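Local coordinates for Slr1438 protein (Synechocystis sp., PDB 3K25) that is of uncertain function but belongs to the aldose 1-epimerase family and probably binds carbohydrate, perhaps acting as a sugar isomerase, at residues V35-Q41 with L138-L143; I45-D49 with V60-I64; F167-E171 with F220-R225; L177-D183 with H193-G197. One frame throughout, in Å; residues are numbered along the deposited sequence.

Interaction 1: V35-Q41 with L138-L143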
loop_
_atom_site.group_PDB
_atom_site.type_symbol
_atom_site.label_atom_id
_atom_site.label_comp_id
_atom_site.label_asym_id
_atom_site.label_seq_id
_atom_site.Cartn_x
_atom_site.Cartn_y
_atom_site.Cartn_z
ATOM N N VAL A 35 7.226 -1.753 4.070
ATOM C CA VAL A 35 7.034 -1.945 5.509
ATOM C C VAL A 35 6.579 -3.409 5.511
ATOM O O VAL A 35 5.560 -3.738 4.905
ATOM C CB VAL A 35 5.859 -1.090 6.068
ATOM C CG1 VAL A 35 5.471 -1.577 7.459
ATOM C CG2 VAL A 35 6.252 0.357 6.131
ATOM N N THR A 36 7.314 -4.294 6.163
ATOM C CA THR A 36 6.919 -5.692 6.153
ATOM C C THR A 36 6.129 -6.085 7.384
ATOM O O THR A 36 5.060 -6.675 7.273
ATOM C CB THR A 36 8.135 -6.593 6.064
ATOM O OG1 THR A 36 9.005 -6.306 7.165
ATOM C CG2 THR A 36 8.884 -6.341 4.775
ATOM N N GLU A 37 6.660 -5.758 8.559
ATOM C CA GLU A 37 5.990 -6.110 9.810
ATOM C C GLU A 37 5.900 -4.929 10.758
ATOM O O GLU A 37 6.747 -4.041 10.737
ATOM C CB GLU A 37 6.731 -7.259 10.502
ATOM C CG GLU A 37 7.063 -8.423 9.586
ATOM C CD GLU A 37 7.504 -9.668 10.338
ATOM O OE1 GLU A 37 8.199 -9.546 11.372
ATOM O OE2 GLU A 37 7.164 -10.778 9.885
ATOM N N TRP A 38 4.868 -4.932 11.593
ATOM C CA TRP A 38 4.647 -3.862 12.565
ATOM C C TRP A 38 3.992 -4.435 13.817
ATOM O O TRP A 38 2.990 -5.138 13.720
ATOM C CB TRP A 38 3.756 -2.786 11.936
ATOM C CG TRP A 38 3.282 -1.694 12.860
ATOM C CD1 TRP A 38 3.855 -1.294 14.034
ATOM C CD2 TRP A 38 2.160 -0.820 12.643
ATOM N NE1 TRP A 38 3.166 -0.221 14.559
ATOM C CE2 TRP A 38 2.122 0.090 13.727
ATOM C CE3 TRP A 38 1.189 -0.715 11.636
ATOM C CZ2 TRP A 38 1.151 1.093 13.835
ATOM C CZ3 TRP A 38 0.220 0.286 11.740
ATOM C CH2 TRP A 38 0.211 1.178 12.838
ATOM N N THR A 39 4.577 -4.166 14.987
ATOM C CA THR A 39 4.018 -4.653 16.259
ATOM C C THR A 39 3.878 -3.581 17.330
ATOM O O THR A 39 4.746 -2.727 17.511
ATOM C CB THR A 39 4.838 -5.803 16.892
ATOM O OG1 THR A 39 6.159 -5.344 17.215
ATOM C CG2 THR A 39 4.900 -6.982 15.960
ATOM N N VAL A 40 2.756 -3.654 18.032
ATOM C CA VAL A 40 2.426 -2.742 19.115
ATOM C C VAL A 40 2.212 -3.594 20.353
ATOM O O VAL A 40 1.275 -4.384 20.422
ATOM C CB VAL A 40 1.148 -1.966 18.797
ATOM C CG1 VAL A 40 1.484 -0.754 17.957
ATOM C CG2 VAL A 40 0.188 -2.859 18.019
ATOM N N GLN A 41 3.093 -3.435 21.332
ATOM C CA GLN A 41 3.007 -4.209 22.562
ATOM C C GLN A 41 3.225 -5.678 22.240
ATOM O O GLN A 41 2.722 -6.556 22.937
ATOM C CB GLN A 41 1.644 -4.026 23.230
ATOM C CG GLN A 41 1.352 -2.595 23.623
ATOM C CD GLN A 41 0.030 -2.452 24.346
ATOM O OE1 GLN A 41 -1.022 -2.820 23.822
ATOM N NE2 GLN A 41 0.077 -1.912 25.557
ATOM N N LEU A 138 6.974 6.592 12.695
ATOM C CA LEU A 138 6.387 5.693 13.679
ATOM C C LEU A 138 6.358 6.323 15.065
ATOM O O LEU A 138 7.400 6.700 15.589
ATOM C CB LEU A 138 7.193 4.403 13.755
ATOM C CG LEU A 138 6.599 3.397 14.742
ATOM C CD1 LEU A 138 5.532 2.594 14.004
ATOM C CD2 LEU A 138 7.682 2.457 15.294
ATOM N N GLN A 139 5.164 6.451 15.636
ATOM C CA GLN A 139 5.003 6.990 16.982
ATOM C C GLN A 139 3.810 6.346 17.663
ATOM O O GLN A 139 2.823 5.993 17.016
ATOM C CB GLN A 139 4.768 8.500 17.004
ATOM C CG GLN A 139 4.010 8.900 18.290
ATOM C CD GLN A 139 3.575 10.351 18.354
ATOM O OE1 GLN A 139 3.062 10.909 17.377
ATOM N NE2 GLN A 139 3.754 10.968 19.523
ATOM N N GLY A 140 3.912 6.223 18.982
ATOM C CA GLY A 140 2.841 5.653 19.767
ATOM C C GLY A 140 2.211 4.439 19.129
ATOM O O GLY A 140 2.864 3.417 18.965
ATOM N N HIS A 141 0.940 4.547 18.760
ATOM C CA HIS A 141 0.247 3.418 18.164
ATOM C C HIS A 141 -0.138 3.647 16.713
ATOM O O HIS A 141 -1.137 3.107 16.233
ATOM C CB HIS A 141 -0.997 3.086 18.989
ATOM C CG HIS A 141 -0.690 2.498 20.332
ATOM N ND1 HIS A 141 -0.190 1.223 20.492
ATOM C CD2 HIS A 141 -0.796 3.018 21.579
ATOM C CE1 HIS A 141 -0.004 0.982 21.778
ATOM N NE2 HIS A 141 -0.363 2.055 22.459
ATOM N N SER A 142 0.658 4.430 15.997
ATOM C CA SER A 142 0.328 4.684 14.608
ATOM C C SER A 142 1.513 4.765 13.661
ATOM O O SER A 142 2.660 4.964 14.075
ATOM C CB SER A 142 -0.491 5.974 14.497
ATOM O OG SER A 142 0.303 7.115 14.768
ATOM N N LEU A 143 1.210 4.602 12.377
ATOM C CA LEU A 143 2.198 4.689 11.310
ATOM C C LEU A 143 1.689 5.661 10.269
ATOM O O LEU A 143 0.596 5.485 9.720
ATOM C CB LEU A 143 2.429 3.338 10.640
ATOM C CG LEU A 143 3.352 3.463 9.426
ATOM C CD1 LEU A 143 4.596 4.256 9.765
ATOM C CD2 LEU A 143 3.706 2.082 8.957
HETATM O O HOH W 1 2.948 2.423 16.208
#
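The indole of Trp38 rests on Leu143, whose CB lies over one face of the six-membered ring, 4.0 Å from its centroid, in a CH-pi contact. The indole's outer rim continues onto the Ser142-Leu143 peptide, with Trp38 CH2 3.6 Å from Leu143 N, while His141 O comes to the ring edge. Trp38 can span from strand to turn because its CG is anti to the backbone N (chi1 172°). On the pyrrole side Trp38 NE1 passes Leu138 CD1 at 3.7 Å and makes a weak hydrogen bond to a water in the ring plane. That water donates to Gly140 O at 2.9 Å and, weakly, to Ser142 O. Flanking the indole, Val35 CG2 and Leu143 CD2 meet tip to tip at 4.2 Å, and Val40 CG1 approaches the edge of the His141 imidazole. With an alanine at Trp38, Leu143 would probably lose its aromatic cover and the water its indole donor, leaving a gap beneath the turn. Behind these contacts, Ser142 N bonds to Gln139 O and closes the two-residue hairpin turn, while Ser21 holds Gly140 O. The contact thus sets strand 34-40, edged by strands 23-28 and 43-44, against the hairpin of strands 130-139 and 142-151, beside strand 276-287.

Interaction 2: I45-D49 with V60-I64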
loop_
_atom_site.group_PDB
_atom_site.type_symbol
_atom_site.label_atom_id
_atom_site.label_comp_id
_atom_site.label_asym_id
_atom_site.label_seq_id
_atom_site.Cartn_x
_atom_site.Cartn_y
_atom_site.Cartn_z
ATOM N N ILE A 45 0.270 -6.217 14.126
ATOM C CA ILE A 45 -0.797 -5.440 13.538
ATOM C C ILE A 45 -0.849 -5.669 12.026
ATOM O O ILE A 45 -1.902 -5.511 11.413
ATOM C CB ILE A 45 -0.641 -3.949 13.925
ATOM C CG1 ILE A 45 -1.351 -3.049 12.931
ATOM C CG2 ILE A 45 0.805 -3.587 14.042
ATOM C CD1 ILE A 45 -1.461 -1.636 13.462
ATOM N N LEU A 46 0.277 -6.077 11.433
ATOM C CA LEU A 46 0.335 -6.382 9.996
ATOM C C LEU A 46 0.535 -7.873 9.774
ATOM O O LEU A 46 1.104 -8.560 10.624
ATOM C CB LEU A 46 1.495 -5.658 9.319
ATOM C CG LEU A 46 1.336 -4.169 9.029
ATOM C CD1 LEU A 46 2.640 -3.595 8.463
ATOM C CD2 LEU A 46 0.194 -3.993 8.049
ATOM N N TYR A 47 0.064 -8.373 8.634
ATOM C CA TYR A 47 0.229 -9.783 8.282
ATOM C C TYR A 47 1.414 -9.857 7.339
ATOM O O TYR A 47 1.606 -8.947 6.534
ATOM C CB TYR A 47 -1.011 -10.314 7.566
ATOM C CG TYR A 47 -0.769 -11.571 6.739
ATOM C CD1 TYR A 47 -0.189 -11.502 5.463
ATOM C CD2 TYR A 47 -1.150 -12.823 7.217
ATOM C CE1 TYR A 47 -0.004 -12.652 4.688
ATOM C CE2 TYR A 47 -0.968 -13.974 6.455
ATOM C CZ TYR A 47 -0.401 -13.886 5.194
ATOM O OH TYR A 47 -0.252 -15.033 4.445
ATOM N N PHE A 48 2.196 -10.930 7.414
ATOM C CA PHE A 48 3.351 -11.037 6.535
ATOM C C PHE A 48 3.785 -12.468 6.275
ATOM O O PHE A 48 4.120 -13.201 7.198
ATOM C CB PHE A 48 4.528 -10.254 7.121
ATOM C CG PHE A 48 5.616 -9.960 6.124
ATOM C CD1 PHE A 48 5.355 -9.167 5.006
ATOM C CD2 PHE A 48 6.898 -10.472 6.299
ATOM C CE1 PHE A 48 6.356 -8.882 4.073
ATOM C CE2 PHE A 48 7.905 -10.195 5.372
ATOM C CZ PHE A 48 7.630 -9.395 4.253
ATOM N N ASP A 49 3.790 -12.854 5.009
ATOM C CA ASP A 49 4.186 -14.201 4.628
ATOM C C ASP A 49 5.708 -14.269 4.466
ATOM O O ASP A 49 6.239 -14.021 3.379
ATOM C CB ASP A 49 3.507 -14.585 3.316
ATOM C CG ASP A 49 3.708 -16.042 2.965
ATOM O OD1 ASP A 49 4.790 -16.575 3.299
ATOM O OD2 ASP A 49 2.795 -16.642 2.344
ATOM N N VAL A 60 5.113 -9.867 -3.057
ATOM C CA VAL A 60 5.013 -9.835 -1.613
ATOM C C VAL A 60 3.557 -9.948 -1.196
ATOM O O VAL A 60 2.683 -9.326 -1.797
ATOM C CB VAL A 60 5.643 -8.540 -1.033
ATOM C CG1 VAL A 60 5.263 -7.336 -1.890
ATOM C CG2 VAL A 60 5.174 -8.336 0.393
ATOM N N ARG A 61 3.317 -10.774 -0.178
ATOM C CA ARG A 61 1.988 -11.006 0.388
ATOM C C ARG A 61 2.048 -10.651 1.855
ATOM O O ARG A 61 2.424 -11.475 2.690
ATOM C CB ARG A 61 1.581 -12.471 0.268
ATOM C CG ARG A 61 1.125 -12.885 -1.102
ATOM C CD ARG A 61 -0.369 -12.683 -1.299
ATOM N NE ARG A 61 -0.748 -13.004 -2.672
ATOM C CZ ARG A 61 -0.433 -12.253 -3.726
ATOM N NH1 ARG A 61 0.257 -11.128 -3.561
ATOM N NH2 ARG A 61 -0.778 -12.642 -4.951
ATOM N N GLY A 62 1.677 -9.419 2.166
ATOM C CA GLY A 62 1.700 -8.975 3.541
ATOM C C GLY A 62 2.385 -7.633 3.564
ATOM O O GLY A 62 2.802 -7.146 2.521
ATOM N N GLY A 63 2.510 -7.032 4.738
ATOM C CA GLY A 63 3.155 -5.739 4.805
ATOM C C GLY A 63 2.332 -4.657 4.126
ATOM O O GLY A 63 1.098 -4.752 4.041
ATOM N N ILE A 64 3.014 -3.630 3.627
ATOM C CA ILE A 64 2.335 -2.524 2.980
ATOM C C ILE A 64 2.914 -2.190 1.605
ATOM O O ILE A 64 3.695 -1.244 1.448
ATOM C CB ILE A 64 2.377 -1.283 3.881
ATOM C CG1 ILE A 64 1.933 -1.666 5.294
ATOM C CG2 ILE A 64 1.432 -0.218 3.338
ATOM C CD1 ILE A 64 2.074 -0.557 6.298
#
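Phe48 and Gly62 face each other with CA atoms 4.0 Å apart, bracketed by two backbone hydrogen bonds. Gly63 N donates to Tyr47 O at 2.8 Å, and Asp49 N to Arg61 O at 3.0 Å. This is the close part of the contact: a CB on Gly62 would probably run into Tyr47 O and Phe48 CA. Two rings turn their edges to the same backbone, Tyr47 through CE1, 3.4 Å from Arg61 O, and Phe48 through CD1, 3.6 Å from Gly63 N. A chi1 of -163° swings the Phe48 ring away from its own amide nitrogen and onto Val60, Phe48 CE1 meeting Val60 CG2 at 3.9 Å. Inward, Leu46 CD1 packs on Ile64 CD1 at 3.8 Å. Backbone bonds to Tyr166 tie both segments to strand 157-168. Beyond their backbone bond, the side chains of Asp49 and Arg61 are looser: the guanidinium, carried off by a bend at chi2 (-89°), leads away, and the Asp49 carboxylate turns to Arg52 N. The pattern is that of an isolated beta bridge between irregular segments. It closes a loop within the long connection from strand 43-44 to strand 66-67 in what is, by family, a galactose mutarotase-like beta fold.

Interaction 3: F167-E171 with F220-R225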
loop_
_atom_site.group_PDB
_atom_site.type_symbol
_atom_site.label_atom_id
_atom_site.label_comp_id
_atom_site.label_asym_id
_atom_site.label_seq_id
_atom_site.Cartn_x
_atom_site.Cartn_y
_atom_site.Cartn_z
ATOM N N PHE A 167 -3.613 -5.992 6.947
ATOM C CA PHE A 167 -3.818 -5.994 8.390
ATOM C C PHE A 167 -4.105 -7.391 8.916
ATOM O O PHE A 167 -4.863 -8.155 8.298
ATOM C CB PHE A 167 -4.946 -5.052 8.745
ATOM C CG PHE A 167 -4.672 -3.638 8.348
ATOM C CD1 PHE A 167 -3.636 -2.930 8.947
ATOM C CD2 PHE A 167 -5.445 -3.010 7.371
ATOM C CE1 PHE A 167 -3.370 -1.624 8.589
ATOM C CE2 PHE A 167 -5.190 -1.701 7.002
ATOM C CZ PHE A 167 -4.147 -0.998 7.613
ATOM N N PHE A 168 -3.479 -7.728 10.050
ATOM C CA PHE A 168 -3.648 -9.050 10.656
ATOM C C PHE A 168 -5.104 -9.231 11.012
ATOM O O PHE A 168 -5.730 -8.330 11.559
ATOM C CB PHE A 168 -2.783 -9.194 11.914
ATOM C CG PHE A 168 -2.781 -10.594 12.499
ATOM C CD1 PHE A 168 -2.347 -11.683 11.741
ATOM C CD2 PHE A 168 -3.210 -10.821 13.807
ATOM C CE1 PHE A 168 -2.339 -12.978 12.276
ATOM C CE2 PHE A 168 -3.204 -12.112 14.346
ATOM C CZ PHE A 168 -2.767 -13.190 13.577
ATOM N N CYS A 169 -5.640 -10.402 10.706
ATOM C CA CYS A 169 -7.036 -10.654 10.982
ATOM C C CYS A 169 -7.350 -12.142 10.891
ATOM O O CYS A 169 -7.449 -12.695 9.796
ATOM C CB CYS A 169 -7.876 -9.884 9.972
ATOM S SG CYS A 169 -9.624 -9.858 10.351
ATOM N N ARG A 170 -7.520 -12.781 12.046
ATOM C CA ARG A 170 -7.812 -14.210 12.102
ATOM C C ARG A 170 -9.308 -14.464 12.151
ATOM O O ARG A 170 -9.875 -15.080 11.250
ATOM C CB ARG A 170 -7.150 -14.825 13.334
ATOM C CG ARG A 170 -7.285 -16.332 13.453
ATOM C CD ARG A 170 -6.604 -16.809 14.726
ATOM N NE ARG A 170 -5.183 -16.460 14.749
ATOM C CZ ARG A 170 -4.437 -16.406 15.850
ATOM N NH1 ARG A 170 -4.975 -16.675 17.035
ATOM N NH2 ARG A 170 -3.151 -16.082 15.770
ATOM N N GLU A 171 -9.941 -13.988 13.216
ATOM C CA GLU A 171 -11.377 -14.158 13.394
ATOM C C GLU A 171 -12.109 -13.077 12.612
ATOM O O GLU A 171 -12.410 -12.011 13.148
ATOM C CB GLU A 171 -11.736 -14.063 14.879
ATOM C CG GLU A 171 -10.981 -15.039 15.771
ATOM C CD GLU A 171 -11.107 -16.479 15.304
ATOM O OE1 GLU A 171 -12.248 -16.927 15.052
ATOM O OE2 GLU A 171 -10.064 -17.163 15.195
ATOM N N PHE A 220 -11.985 -0.677 10.965
ATOM C CA PHE A 220 -12.650 -1.938 11.270
ATOM C C PHE A 220 -12.270 -2.337 12.686
ATOM O O PHE A 220 -11.169 -2.041 13.155
ATOM C CB PHE A 220 -12.273 -3.033 10.264
ATOM C CG PHE A 220 -10.894 -3.591 10.446
ATOM C CD1 PHE A 220 -10.660 -4.625 11.357
ATOM C CD2 PHE A 220 -9.829 -3.111 9.684
ATOM C CE1 PHE A 220 -9.383 -5.182 11.504
ATOM C CE2 PHE A 220 -8.544 -3.660 9.824
ATOM C CZ PHE A 220 -8.323 -4.699 10.736
ATOM N N ILE A 221 -13.198 -2.987 13.372
ATOM C CA ILE A 221 -12.964 -3.387 14.748
ATOM C C ILE A 221 -13.041 -4.897 14.914
ATOM O O ILE A 221 -14.030 -5.525 14.533
ATOM C CB ILE A 221 -13.984 -2.690 15.687
ATOM C CG1 ILE A 221 -13.994 -1.185 15.390
ATOM C CG2 ILE A 221 -13.616 -2.937 17.155
ATOM C CD1 ILE A 221 -14.994 -0.389 16.199
ATOM N N ASP A 222 -11.975 -5.470 15.460
ATOM C CA ASP A 222 -11.914 -6.904 15.697
ATOM C C ASP A 222 -11.988 -7.158 17.197
ATOM O O ASP A 222 -11.035 -6.894 17.933
ATOM C CB ASP A 222 -10.622 -7.494 15.130
ATOM C CG ASP A 222 -10.480 -8.974 15.435
ATOM O OD1 ASP A 222 -11.498 -9.698 15.349
ATOM O OD2 ASP A 222 -9.357 -9.417 15.753
ATOM N N PRO A 223 -13.141 -7.654 17.672
ATOM C CA PRO A 223 -13.327 -7.937 19.094
ATOM C C PRO A 223 -12.377 -9.017 19.596
ATOM O O PRO A 223 -11.767 -8.867 20.653
ATOM C CB PRO A 223 -14.790 -8.368 19.171
ATOM C CG PRO A 223 -15.424 -7.583 18.076
ATOM C CD PRO A 223 -14.422 -7.764 16.955
ATOM N N ASP A 224 -12.250 -10.101 18.835
ATOM C CA ASP A 224 -11.373 -11.190 19.239
ATOM C C ASP A 224 -10.063 -10.647 19.778
ATOM O O ASP A 224 -9.580 -11.096 20.812
ATOM C CB ASP A 224 -11.088 -12.128 18.070
ATOM C CG ASP A 224 -10.088 -13.208 18.432
ATOM O OD1 ASP A 224 -10.333 -13.930 19.422
ATOM O OD2 ASP A 224 -9.058 -13.332 17.734
ATOM N N ARG A 225 -9.491 -9.678 19.073
ATOM C CA ARG A 225 -8.238 -9.072 19.504
ATOM C C ARG A 225 -8.528 -7.811 20.299
ATOM O O ARG A 225 -7.624 -7.186 20.845
ATOM C CB ARG A 225 -7.358 -8.746 18.296
ATOM C CG ARG A 225 -6.608 -9.942 17.718
ATOM C CD ARG A 225 -6.343 -9.747 16.239
ATOM N NE ARG A 225 -5.935 -8.375 15.940
ATOM C CZ ARG A 225 -6.333 -7.690 14.867
ATOM N NH1 ARG A 225 -7.153 -8.245 13.978
ATOM N NH2 ARG A 225 -5.921 -6.443 14.690
#
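Arg225 reaches across from the turn after strand 217-222 to the end of strand 157-168, meeting Phe168 and Cys169. Arg225 CB stands 3.3 Å from Asp222 OD2, and CG, anti to the carbonyl carbon (chi1 -79°), continues past the same oxygen. Arg225 CD then passes Phe168 CD2 obliquely, 4.1 Å away. A bend at chi3 brings NE and CZ round toward the Phe168 carbonyl, so that Phe168 CD2 lies over one face of the guanidinium; ring and guanidinium planes are 59° apart, too steep for a parallel stack. At the tip, Arg225 NH1 forms a salt bridge with Asp222 OD2 at 3.1 Å and passes near Cys169 CA. NH1 also lies close to Phe168 O, but the angle is poor for a hydrogen bond. Asp222 OD2 takes a further, weak bond from Arg225 N at 3.3 Å, so one carboxylate oxygen meets both backbone and guanidinium. Deeper in, Phe167 CB touches the edge of the Phe220 ring at CZ, 3.9 Å away. At the surface Glu171 CG lies against the Asp224 carboxylate, and Glu171 OE2 is 4.7 Å from Asp224 OD2. Across the contact no hydrogen bond forms: an apolar base gives way to a charged rim, where the acidic pair probably repels mildly, Arg225 is likely to offset the charge of Asp222, and Arg170, not in contact, may temper that of Asp224.

Interaction 4: L177-D183 with H193-G197. With PO4 (phosphate ion), chain C.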
loop_
_atom_site.group_PDB
_atom_site.type_symbol
_atom_site.label_atom_id
_atom_site.label_comp_id
_atom_site.label_asym_id
_atom_site.label_seq_id
_atom_site.Cartn_x
_atom_site.Cartn_y
_atom_site.Cartn_z
ATOM N N LEU A 177 -17.107 -3.428 10.417
ATOM C CA LEU A 177 -16.604 -2.551 9.358
ATOM C C LEU A 177 -17.182 -1.136 9.386
ATOM O O LEU A 177 -18.234 -0.881 9.969
ATOM C CB LEU A 177 -16.855 -3.166 7.976
ATOM C CG LEU A 177 -15.869 -4.248 7.528
ATOM C CD1 LEU A 177 -16.121 -4.610 6.062
ATOM C CD2 LEU A 177 -14.444 -3.734 7.709
ATOM N N ALA A 178 -16.477 -0.218 8.737
ATOM C CA ALA A 178 -16.892 1.171 8.682
ATOM C C ALA A 178 -16.277 1.818 7.453
ATOM O O ALA A 178 -15.305 2.573 7.542
ATOM C CB ALA A 178 -16.451 1.900 9.946
ATOM N N ILE A 179 -16.857 1.498 6.304
ATOM C CA ILE A 179 -16.419 2.030 5.024
ATOM C C ILE A 179 -17.449 3.082 4.600
ATOM O O ILE A 179 -18.640 2.799 4.550
ATOM C CB ILE A 179 -16.357 0.903 3.997
ATOM C CG1 ILE A 179 -15.494 -0.235 4.562
ATOM C CG2 ILE A 179 -15.826 1.430 2.673
ATOM C CD1 ILE A 179 -15.553 -1.535 3.763
ATOM N N PRO A 180 -16.996 4.310 4.295
ATOM C CA PRO A 180 -17.851 5.433 3.880
ATOM C C PRO A 180 -18.289 5.428 2.422
ATOM O O PRO A 180 -17.914 6.300 1.639
ATOM C CB PRO A 180 -16.998 6.644 4.216
ATOM C CG PRO A 180 -15.622 6.150 3.843
ATOM C CD PRO A 180 -15.585 4.731 4.393
ATOM N N ALA A 181 -19.097 4.439 2.073
ATOM C CA ALA A 181 -19.621 4.294 0.722
ATOM C C ALA A 181 -21.022 3.704 0.780
ATOM O O ALA A 181 -21.505 3.325 1.841
ATOM C CB ALA A 181 -18.719 3.387 -0.092
ATOM N N ASN A 182 -21.671 3.616 -0.372
ATOM C CA ASN A 182 -23.010 3.061 -0.439
ATOM C C ASN A 182 -23.039 1.910 -1.424
ATOM O O ASN A 182 -23.998 1.145 -1.473
ATOM C CB ASN A 182 -24.008 4.143 -0.860
ATOM C CG ASN A 182 -24.224 5.192 0.222
ATOM O OD1 ASN A 182 -24.456 4.862 1.385
ATOM N ND2 ASN A 182 -24.162 6.462 -0.160
ATOM N N ASP A 183 -21.970 1.793 -2.205
ATOM C CA ASP A 183 -21.855 0.745 -3.211
ATOM C C ASP A 183 -20.399 0.362 -3.403
ATOM O O ASP A 183 -19.504 1.138 -3.088
ATOM C CB ASP A 183 -22.396 1.237 -4.551
ATOM C CG ASP A 183 -23.868 1.560 -4.506
ATOM O OD1 ASP A 183 -24.664 0.627 -4.254
ATOM O OD2 ASP A 183 -24.227 2.740 -4.723
ATOM N N HIS A 193 -22.571 -3.602 -6.431
ATOM C CA HIS A 193 -23.393 -4.127 -5.347
ATOM C C HIS A 193 -23.632 -3.063 -4.290
ATOM O O HIS A 193 -22.765 -2.229 -4.024
ATOM C CB HIS A 193 -22.704 -5.317 -4.679
ATOM C CG HIS A 193 -22.597 -6.523 -5.552
ATOM N ND1 HIS A 193 -23.692 -7.272 -5.924
ATOM C CD2 HIS A 193 -21.526 -7.100 -6.147
ATOM C CE1 HIS A 193 -23.301 -8.258 -6.711
ATOM N NE2 HIS A 193 -21.991 -8.176 -6.862
ATOM N N GLY A 194 -24.808 -3.106 -3.676
ATOM C CA GLY A 194 -25.116 -2.140 -2.647
ATOM C C GLY A 194 -24.364 -2.494 -1.383
ATOM O O GLY A 194 -24.118 -3.668 -1.099
ATOM N N TYR A 195 -23.993 -1.476 -0.621
ATOM C CA TYR A 195 -23.265 -1.680 0.620
ATOM C C TYR A 195 -24.098 -1.112 1.762
ATOM O O TYR A 195 -24.414 0.073 1.776
ATOM C CB TYR A 195 -21.899 -0.984 0.538
ATOM C CG TYR A 195 -21.063 -1.109 1.788
ATOM C CD1 TYR A 195 -20.628 -2.352 2.243
ATOM C CD2 TYR A 195 -20.729 0.022 2.529
ATOM C CE1 TYR A 195 -19.884 -2.470 3.405
ATOM C CE2 TYR A 195 -19.979 -0.079 3.698
ATOM C CZ TYR A 195 -19.563 -1.328 4.131
ATOM O OH TYR A 195 -18.838 -1.414 5.297
ATOM N N ASP A 196 -24.450 -1.967 2.715
ATOM C CA ASP A 196 -25.274 -1.556 3.847
ATOM C C ASP A 196 -24.482 -1.162 5.082
ATOM O O ASP A 196 -25.018 -0.549 6.002
ATOM C CB ASP A 196 -26.251 -2.676 4.213
ATOM C CG ASP A 196 -25.546 -3.955 4.617
ATOM O OD1 ASP A 196 -26.244 -4.955 4.877
ATOM O OD2 ASP A 196 -24.298 -3.964 4.675
ATOM N N GLY A 197 -23.206 -1.516 5.110
ATOM C CA GLY A 197 -22.395 -1.175 6.261
ATOM C C GLY A 197 -21.816 -2.404 6.928
ATOM O O GLY A 197 -21.285 -2.332 8.039
HETATM P P PO4 C . -27.175 -5.744 -4.854
HETATM O O1 PO4 C . -28.205 -5.602 -3.792
HETATM O O2 PO4 C . -27.269 -4.591 -5.788
HETATM O O3 PO4 C . -25.826 -5.772 -4.233
HETATM O O4 PO4 C . -27.400 -7.010 -5.600
#
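Tyr195 crosses from the end of an antiparallel hairpin, strands 183-186 and 192-194, onto the approach to its first strand. Asp183 and Gly194 form a non-hydrogen-bonded pair there. One backbone bond joins the segments, Tyr195 N to Asn182 O at 2.8 Å, with the donor well above the carbonyl plane. A CA-H...O contact from Asp183 CA to His193 O adds to it. The apolar and edge contacts belong to the Tyr195 side chain, which a chi1 of 179° extends across to residues 177-182. One ring edge runs along two carbonyls, Tyr195 CD2 lying 3.5 Å from Ala181 O and Tyr195 CE2 3.3 Å from Ile179 O. At its far end the hydroxyl lies among aliphatic atoms, Tyr195 OH 3.6 Å from Ile179 CG1 and near Leu177 CB. Gly197 N sits over the ring centre, and Phe210 meets the ring edge to face. Replacing Tyr195 with a serine would probably leave Ile179 and Leu177 without their cover and open a gap under Gly197. The remaining polar contacts involve a phosphate, probably from the crystallisation liquor. Its O3 accepts two hydrogen bonds, from Gly194 N at 2.9 Å and from His193 ND1 at 3.1 Å, the latter along the imidazole edge.

How the interactions relate
Along the chain, interaction 2 is nested within the loop closed by interaction 1, and interaction 4 within that of interaction 3; the first pair closes before the second opens. Interactions 1 and 2 touch directly, with centres about 13 Å apart: Val35 O meets Ile64 N and Trp38 O meets Ile45 N. Interaction 2 is joined to interaction 3 through Ile45 O and Phe168 N, and interaction 3 to interaction 4 where Phe220 packs on Leu177, in neighbouring strands 217-222 and 176-178. Interactions 1, 3 and 4 all reach the same eight-stranded antiparallel sheet, although interactions 1 and 4 lie about 28 Å apart between centres. The four contacts thus form a chain of neighbours that links the small N-terminal sheet to both larger sheets.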